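Local atomic coordinates of glycosyl hydrolase family 2, TIM barrel domain protein (Faecalibacterium prausnitzii A2-165, PDB entry 6ED2), a protein that is a glycoside hydrolase family 2 beta-glucuronidase of a gut bacterium, probably cleaving glucuronic acid from glucuronide conjugates. Residues Trp436-Glu441 with Pro455-Ala460; Pro469-Val474 with Ala489-Leu494; Arg529-Thr534 with Asp572-Glu577. All blocks are in the same frame, centred on the assembly; numbering follows the deposited sequence.

Interaction 1 (Trp436-Glu441 with Pro455-Ala460); sequences WSLLNE and PLFELA
The F457 ring takes a methyl group of L438 squarely over one face: L438 CD2 stands 3.4 Å from the ring centroid and 5° off the ring normal, a CH-pi contact in which all six ring carbons are almost equally far from the methyl. L439 comes to the same ring obliquely, its CD1 4.2 Å from F457 CE2. The ring gets there because F457 CG lies anti to its carbonyl carbon, beside the backbone N (chi1 -79°), which brings the aromatic end nearer the strand than the CB is. This is the inner face of helix 449-463 packed on strand 433-440, the first half of a beta-alpha-beta unit in the TIM barrel; the strand and helix segments run nearly antiparallel, at 160°, with axes 9.9 Å apart. One turn along the helix A460 offers its CB to both methyls of L438, 4.1 Å from CD2 and equally far from CD1, so the leucine fork straddles the alanine while CD2 also reaches the ring. L456 adds a looser apolar contact, its CB 4.5 Å from L438 CD2. Y472 of the following strand packs against both L439 and F457.

Interaction 2 (Pro469-Val474 with Ala489-Leu494); sequences PRTYTV and ADFVSL
R470 sends CG anti to its carbonyl carbon (chi1 -51°) and bends at chi3, which turns its guanidinium edge-on to the carboxylate of D490. The grip is side-on and two-pronged: R470 NE gives a nearly straight bond to D490 OD2 (2.8 Å, 169°), and R470 NH2 bonds the syn lone pair of D490 OD1, also at 2.8 Å. The two planes are moderately tilted, and both oxygens stay close to the guanidinium plane. D490 OD2 takes a second donor on its anti side, the backbone N of R470 at 2.7 Å, while D490 N returns a bond to R470 O; one residue pair thus carries four bonds. NH1 of R470 is held by F457 O of helix 449-463.

T471 places OG1 anti to its backbone N (chi1 -164°), where it donates to F491 O (2.7 Å) from above the carbonyl plane and accepts from S493 OG (2.8 Å). T471 CB lies over one face of the F491 ring, offset toward the rim, 3.6 Å from the ring centroid. P469 CB meets the same ring at its edge.

Further along, V474 N bonds S493 O in the carbonyl plane, and V474 lies beside L494, pointing the same way, with V474 CB 3.6 Å from L494 CD2. Between these two regions the backbones are bridged by a water, which donates to Y472 O and accepts from S493 N. Strands 470-474 and 492-495 are neighbouring parallel strands of the TIM-barrel sheet; the side-chain pairings of R470 and T471 tie the loop leading into the second strand to the start of the first, where the barrel strands begin.

Interaction 3 (Arg529-Thr534 with Asp572-Glu577); sequences RPLIFT and DFVQGE
F533 turns the edge of its ring to V574, which sits close to the ring plane: F533 CE2 is 3.9 Å from V574 CG2, and V574 CG1 is nearly as near. The two side chains cross at about a right angle. Both belong to the face of the sheet that also carries L531, whose CD2 lies 4.3 Å from V574 CG2 and whose CB meets the edge of the F573 ring. F573 CG is set between its backbone N and carbonyl carbon (chi1 54°), which brings F573 CD1 to 3.9 Å from L531 CB. On this side M519 of helix 508-525 packs against both F533 and F573.

On the face that carries I532, its CG2 packs against the backbone of G576, which has no side chain, at 3.6 Å from G576 N. P530 CB rests on the aliphatic part of Q575, whose amide NE2 is bonded back to D572 O, in its amide plane, while OE1 is taken by R306.

Three backbone bonds join the segments: L531 N to F573 O, Q575 N to L531 O (2.7 Å), and F533 N to G576 O, the last from above the carbonyl plane. The register thus slips by one residue at Q575, consistent with a beta bulge. E577 lies at the far end, its carboxylate held by R618, Y315 and W619. The axes of the strand segments run 4.6 Å apart and 19° from parallel, the pairing of the two strands of a beta-alpha-beta unit, with helix 554-570 between them in sequence, in the TIM barrel, which strand 574-580 closes by also pairing with strand 312-320.

In the fold
The three contacts follow one another round the parallel barrel sheet. Interactions 1 and 2 have centres about 9 Å apart and meet where N440 OD1 is 2.6 Å from T473 OG1 and F457 O is 2.7 Å from R470 NH1, both probable hydrogen bonds. Interactions 2 and 3, about 10 Å apart between centres, share the next strand boundary: V492 O lies 2.8 Å from I532 N. Interactions 1 and 3 stay about 6 Å apart at their nearest atoms. N440 and E441 hydrogen-bond a glycerol, probably from the crystallisation liquor. A magnesium ion lies about 10 Å from the T473 side chain and about 14 Å from that of L439; the T239 and E241 magnesium site lies away from all three.

Interaction 1 (Trp436-Glu441 with Pro455-Ala460)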
# COMPACT_ATOMS: atom_id res chain seq x y z
N TRP A 436 -1.90 39.36 3.50
CA TRP A 436 -0.49 39.20 3.15
C TRP A 436 0.22 38.49 4.29
O TRP A 436 0.11 38.91 5.45
CB TRP A 436 0.21 40.55 2.91
CG TRP A 436 -0.56 41.48 2.02
CD1 TRP A 436 -1.21 42.63 2.38
CD2 TRP A 436 -0.79 41.32 0.61
NE1 TRP A 436 -1.79 43.21 1.28
CE2 TRP A 436 -1.55 42.42 0.18
CE3 TRP A 436 -0.41 40.35 -0.33
CZ2 TRP A 436 -1.96 42.58 -1.15
CZ3 TRP A 436 -0.80 40.53 -1.66
CH2 TRP A 436 -1.57 41.62 -2.05
N SER A 437 0.96 37.43 3.98
CA SER A 437 1.81 36.78 4.97
C SER A 437 3.25 37.10 4.62
O SER A 437 3.71 36.78 3.52
CB SER A 437 1.55 35.27 5.00
OG SER A 437 2.55 34.63 5.76
N LEU A 438 3.97 37.72 5.56
CA LEU A 438 5.25 38.34 5.22
C LEU A 438 6.45 37.46 5.51
O LEU A 438 7.54 37.73 4.97
CB LEU A 438 5.40 39.67 5.97
CG LEU A 438 4.80 40.95 5.38
CD1 LEU A 438 3.44 40.77 4.80
CD2 LEU A 438 4.74 42.05 6.43
N LEU A 439 6.30 36.44 6.35
CA LEU A 439 7.35 35.50 6.69
C LEU A 439 6.70 34.19 7.12
O LEU A 439 5.57 34.20 7.63
CB LEU A 439 8.27 35.99 7.83
CG LEU A 439 8.87 37.40 7.85
CD1 LEU A 439 7.97 38.33 8.62
CD2 LEU A 439 10.26 37.39 8.47
N ASN A 440 7.38 33.07 6.88
CA ASN A 440 6.94 31.78 7.39
C ASN A 440 7.97 31.27 8.39
O ASN A 440 9.11 30.96 8.02
CB ASN A 440 6.72 30.73 6.29
CG ASN A 440 6.19 29.40 6.86
OD1 ASN A 440 5.00 29.28 7.20
ND2 ASN A 440 7.07 28.42 6.98
N GLU A 441 7.56 31.18 9.65
CA GLU A 441 8.37 30.63 10.72
C GLU A 441 9.76 31.28 10.82
O GLU A 441 10.78 30.58 10.80
CB GLU A 441 8.51 29.12 10.55
CG GLU A 441 7.21 28.37 10.71
CD GLU A 441 7.39 26.87 10.67
OE1 GLU A 441 8.47 26.41 10.24
OE2 GLU A 441 6.47 26.15 11.08
N PRO A 455 10.22 47.73 9.12
CA PRO A 455 10.10 48.24 7.75
C PRO A 455 9.32 47.31 6.83
O PRO A 455 8.67 47.81 5.90
CB PRO A 455 11.56 48.39 7.30
CG PRO A 455 12.31 47.40 8.13
CD PRO A 455 11.63 47.42 9.46
N LEU A 456 9.33 46.00 7.06
CA LEU A 456 8.58 45.09 6.19
C LEU A 456 7.09 45.30 6.32
O LEU A 456 6.37 45.38 5.33
CB LEU A 456 8.92 43.64 6.49
CG LEU A 456 10.07 43.09 5.68
CD1 LEU A 456 10.36 41.71 6.22
CD2 LEU A 456 9.75 43.04 4.20
N PHE A 457 6.60 45.35 7.56
CA PHE A 457 5.18 45.54 7.76
C PHE A 457 4.75 46.94 7.34
O PHE A 457 3.61 47.13 6.91
CB PHE A 457 4.82 45.26 9.22
CG PHE A 457 4.72 43.79 9.53
CD1 PHE A 457 3.49 43.16 9.57
CD2 PHE A 457 5.87 43.05 9.74
CE1 PHE A 457 3.39 41.81 9.84
CE2 PHE A 457 5.79 41.69 10.00
CZ PHE A 457 4.53 41.07 10.05
N GLU A 458 5.65 47.92 7.44
CA GLU A 458 5.31 49.26 6.95
C GLU A 458 5.18 49.26 5.43
O GLU A 458 4.23 49.82 4.87
CB GLU A 458 6.35 50.28 7.42
CG GLU A 458 5.96 51.01 8.72
CD GLU A 458 7.16 51.54 9.56
OE1 GLU A 458 6.97 51.77 10.78
OE2 GLU A 458 8.29 51.74 9.03
N LEU A 459 6.14 48.62 4.74
CA LEU A 459 6.06 48.50 3.29
C LEU A 459 4.76 47.83 2.84
O LEU A 459 4.09 48.31 1.91
CB LEU A 459 7.27 47.71 2.78
CG LEU A 459 7.45 47.63 1.26
CD1 LEU A 459 7.52 49.04 0.63
CD2 LEU A 459 8.68 46.79 0.93
N ALA A 460 4.36 46.75 3.52
CA ALA A 460 3.13 46.05 3.12
C ALA A 460 1.91 46.93 3.29
O ALA A 460 0.96 46.84 2.50
CB ALA A 460 2.95 44.76 3.93

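Interaction 2 (Pro469-Val474 with Ala489-Leu494)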
# COMPACT_ATOMS: atom_id res chain seq x y z
N PRO A 469 -5.16 43.04 5.77
CA PRO A 469 -4.42 42.68 6.99
C PRO A 469 -3.12 41.94 6.70
O PRO A 469 -3.00 41.22 5.70
CB PRO A 469 -5.40 41.79 7.76
CG PRO A 469 -6.42 41.35 6.73
CD PRO A 469 -6.52 42.48 5.75
N ARG A 470 -2.13 42.14 7.58
CA ARG A 470 -0.80 41.55 7.45
C ARG A 470 -0.54 40.56 8.58
O ARG A 470 -0.96 40.79 9.72
CB ARG A 470 0.30 42.60 7.44
CG ARG A 470 0.09 43.75 6.46
CD ARG A 470 0.75 45.03 6.99
NE ARG A 470 0.10 45.43 8.24
CZ ARG A 470 0.55 46.38 9.06
NH1 ARG A 470 1.67 47.02 8.77
NH2 ARG A 470 -0.13 46.67 10.16
N THR A 471 0.15 39.47 8.26
CA THR A 471 0.44 38.42 9.22
C THR A 471 1.79 37.81 8.87
O THR A 471 2.44 38.20 7.90
CB THR A 471 -0.66 37.34 9.25
OG1 THR A 471 -0.54 36.54 10.44
CG2 THR A 471 -0.57 36.42 8.02
N TYR A 472 2.22 36.86 9.70
CA TYR A 472 3.36 35.99 9.42
C TYR A 472 3.15 34.78 10.31
O TYR A 472 2.46 34.87 11.32
CB TYR A 472 4.70 36.67 9.71
CG TYR A 472 5.08 36.68 11.18
CD1 TYR A 472 5.97 35.74 11.71
CD2 TYR A 472 4.57 37.66 12.04
CE1 TYR A 472 6.33 35.76 13.06
CE2 TYR A 472 4.93 37.70 13.39
CZ TYR A 472 5.81 36.75 13.89
OH TYR A 472 6.16 36.80 15.22
N THR A 473 3.73 33.64 9.93
CA THR A 473 3.41 32.44 10.69
C THR A 473 4.46 32.21 11.77
O THR A 473 5.66 32.36 11.54
CB THR A 473 3.28 31.22 9.78
OG1 THR A 473 4.56 30.91 9.21
CG2 THR A 473 2.27 31.48 8.68
N VAL A 474 3.99 31.84 12.95
CA VAL A 474 4.81 31.82 14.16
C VAL A 474 5.34 30.41 14.38
O VAL A 474 4.57 29.45 14.45
CB VAL A 474 4.01 32.31 15.38
CG1 VAL A 474 4.89 32.29 16.63
CG2 VAL A 474 3.46 33.71 15.10
N ALA A 489 1.86 41.95 13.82
CA ALA A 489 0.85 41.29 13.00
C ALA A 489 -0.55 41.85 13.27
O ALA A 489 -0.92 42.10 14.42
CB ALA A 489 0.87 39.78 13.28
N ASP A 490 -1.33 42.04 12.19
CA ASP A 490 -2.73 42.44 12.34
C ASP A 490 -3.60 41.27 12.79
O ASP A 490 -4.68 41.48 13.36
CB ASP A 490 -3.28 42.99 11.02
CG ASP A 490 -2.47 44.17 10.49
OD1 ASP A 490 -2.11 45.08 11.27
OD2 ASP A 490 -2.20 44.19 9.27
N PHE A 491 -3.18 40.05 12.50
CA PHE A 491 -3.79 38.87 13.08
C PHE A 491 -2.65 37.87 13.20
O PHE A 491 -1.69 37.93 12.43
CB PHE A 491 -4.98 38.34 12.25
CG PHE A 491 -4.62 37.87 10.84
CD1 PHE A 491 -4.30 36.54 10.60
CD2 PHE A 491 -4.61 38.75 9.78
CE1 PHE A 491 -3.99 36.10 9.32
CE2 PHE A 491 -4.29 38.32 8.48
CZ PHE A 491 -3.98 36.99 8.26
N VAL A 492 -2.72 37.03 14.21
CA VAL A 492 -1.64 36.10 14.49
C VAL A 492 -1.94 34.79 13.78
O VAL A 492 -3.09 34.33 13.76
CB VAL A 492 -1.45 35.93 16.01
CG1 VAL A 492 -0.45 34.83 16.32
CG2 VAL A 492 -0.97 37.26 16.62
N SER A 493 -0.90 34.20 13.16
CA SER A 493 -0.97 32.91 12.49
C SER A 493 -0.00 31.95 13.17
O SER A 493 1.21 32.21 13.19
CB SER A 493 -0.61 33.03 11.00
OG SER A 493 -1.47 33.92 10.32
N LEU A 494 -0.52 30.85 13.70
CA LEU A 494 0.31 29.90 14.42
C LEU A 494 0.49 28.62 13.62
O LEU A 494 -0.47 28.11 13.02
CB LEU A 494 -0.29 29.56 15.80
CG LEU A 494 -0.41 30.67 16.84
CD1 LEU A 494 -0.92 30.10 18.17
CD2 LEU A 494 0.91 31.43 17.05
O HOH W 1 1.55 36.16 13.38

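Interaction 3 (Arg529-Thr534 with Asp572-Glu577)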
# COMPACT_ATOMS: atom_id res chain seq x y z
N ARG A 529 -7.12 41.02 18.58
CA ARG A 529 -6.77 40.54 17.25
C ARG A 529 -7.26 39.11 17.01
O ARG A 529 -7.18 38.26 17.91
CB ARG A 529 -5.25 40.58 17.06
CG ARG A 529 -4.68 41.99 16.88
CD ARG A 529 -3.15 41.98 16.83
NE ARG A 529 -2.54 41.48 18.07
CZ ARG A 529 -1.29 41.02 18.15
NH1 ARG A 529 -0.51 40.97 17.07
NH2 ARG A 529 -0.81 40.59 19.31
N PRO A 530 -7.75 38.79 15.81
CA PRO A 530 -7.99 37.38 15.45
C PRO A 530 -6.69 36.58 15.47
O PRO A 530 -5.60 37.10 15.21
CB PRO A 530 -8.57 37.44 14.03
CG PRO A 530 -8.90 38.88 13.78
CD PRO A 530 -8.05 39.71 14.70
N LEU A 531 -6.81 35.32 15.83
CA LEU A 531 -5.75 34.35 15.66
C LEU A 531 -6.26 33.24 14.74
O LEU A 531 -7.42 32.84 14.84
CB LEU A 531 -5.30 33.78 17.01
CG LEU A 531 -4.07 32.86 17.05
CD1 LEU A 531 -3.25 33.07 18.36
CD2 LEU A 531 -4.49 31.40 16.89
N ILE A 532 -5.40 32.78 13.84
CA ILE A 532 -5.71 31.62 13.01
C ILE A 532 -4.55 30.65 13.12
O ILE A 532 -3.42 31.01 13.48
CB ILE A 532 -5.96 31.97 11.54
CG1 ILE A 532 -4.65 32.33 10.83
CG2 ILE A 532 -6.97 33.07 11.40
CD1 ILE A 532 -4.85 32.48 9.33
N PHE A 533 -4.84 29.40 12.78
CA PHE A 533 -3.81 28.39 12.64
C PHE A 533 -3.51 28.20 11.17
O PHE A 533 -4.41 28.00 10.35
CB PHE A 533 -4.24 27.09 13.33
CG PHE A 533 -4.23 27.20 14.83
CD1 PHE A 533 -3.11 26.86 15.56
CD2 PHE A 533 -5.34 27.72 15.50
CE1 PHE A 533 -3.09 27.01 16.94
CE2 PHE A 533 -5.34 27.85 16.89
CZ PHE A 533 -4.22 27.51 17.60
N THR A 534 -2.24 28.32 10.82
CA THR A 534 -1.81 28.15 9.45
C THR A 534 -1.10 26.83 9.21
O THR A 534 -0.87 26.47 8.05
CB THR A 534 -0.91 29.32 9.03
OG1 THR A 534 -0.03 29.64 10.11
CG2 THR A 534 -1.75 30.53 8.67
N ASP A 572 -12.58 32.05 21.70
CA ASP A 572 -13.37 32.91 20.82
C ASP A 572 -12.50 33.66 19.82
O ASP A 572 -12.99 34.09 18.77
CB ASP A 572 -14.21 33.90 21.65
CG ASP A 572 -13.41 35.15 22.13
OD1 ASP A 572 -12.34 34.99 22.79
OD2 ASP A 572 -13.84 36.29 21.84
N PHE A 573 -11.21 33.83 20.11
CA PHE A 573 -10.35 34.58 19.22
C PHE A 573 -9.79 33.75 18.07
O PHE A 573 -9.22 34.33 17.13
CB PHE A 573 -9.20 35.23 20.00
CG PHE A 573 -8.38 34.27 20.84
CD1 PHE A 573 -7.42 33.45 20.27
CD2 PHE A 573 -8.57 34.21 22.22
CE1 PHE A 573 -6.65 32.58 21.03
CE2 PHE A 573 -7.81 33.33 23.00
CZ PHE A 573 -6.85 32.52 22.40
N VAL A 574 -9.94 32.43 18.10
CA VAL A 574 -9.49 31.60 16.98
C VAL A 574 -10.50 31.75 15.86
O VAL A 574 -11.66 31.34 15.99
CB VAL A 574 -9.32 30.13 17.38
CG1 VAL A 574 -8.98 29.30 16.14
CG2 VAL A 574 -8.21 29.98 18.43
N GLN A 575 -10.08 32.37 14.76
CA GLN A 575 -11.01 32.71 13.69
C GLN A 575 -10.68 32.03 12.38
O GLN A 575 -11.25 32.39 11.34
CB GLN A 575 -11.05 34.23 13.51
CG GLN A 575 -11.70 34.94 14.69
CD GLN A 575 -13.18 34.65 14.78
OE1 GLN A 575 -13.89 34.71 13.77
NE2 GLN A 575 -13.67 34.34 15.98
N GLY A 576 -9.79 31.05 12.39
CA GLY A 576 -9.49 30.35 11.16
C GLY A 576 -8.63 29.13 11.40
O GLY A 576 -7.79 29.13 12.32
N GLU A 577 -8.83 28.09 10.59
CA GLU A 577 -8.01 26.87 10.64
C GLU A 577 -7.59 26.53 9.23
O GLU A 577 -8.43 26.23 8.37
CB GLU A 577 -8.77 25.71 11.29
CG GLU A 577 -10.17 25.49 10.72
CD GLU A 577 -11.03 24.60 11.61
OE1 GLU A 577 -11.44 25.06 12.71
OE2 GLU A 577 -11.29 23.45 11.21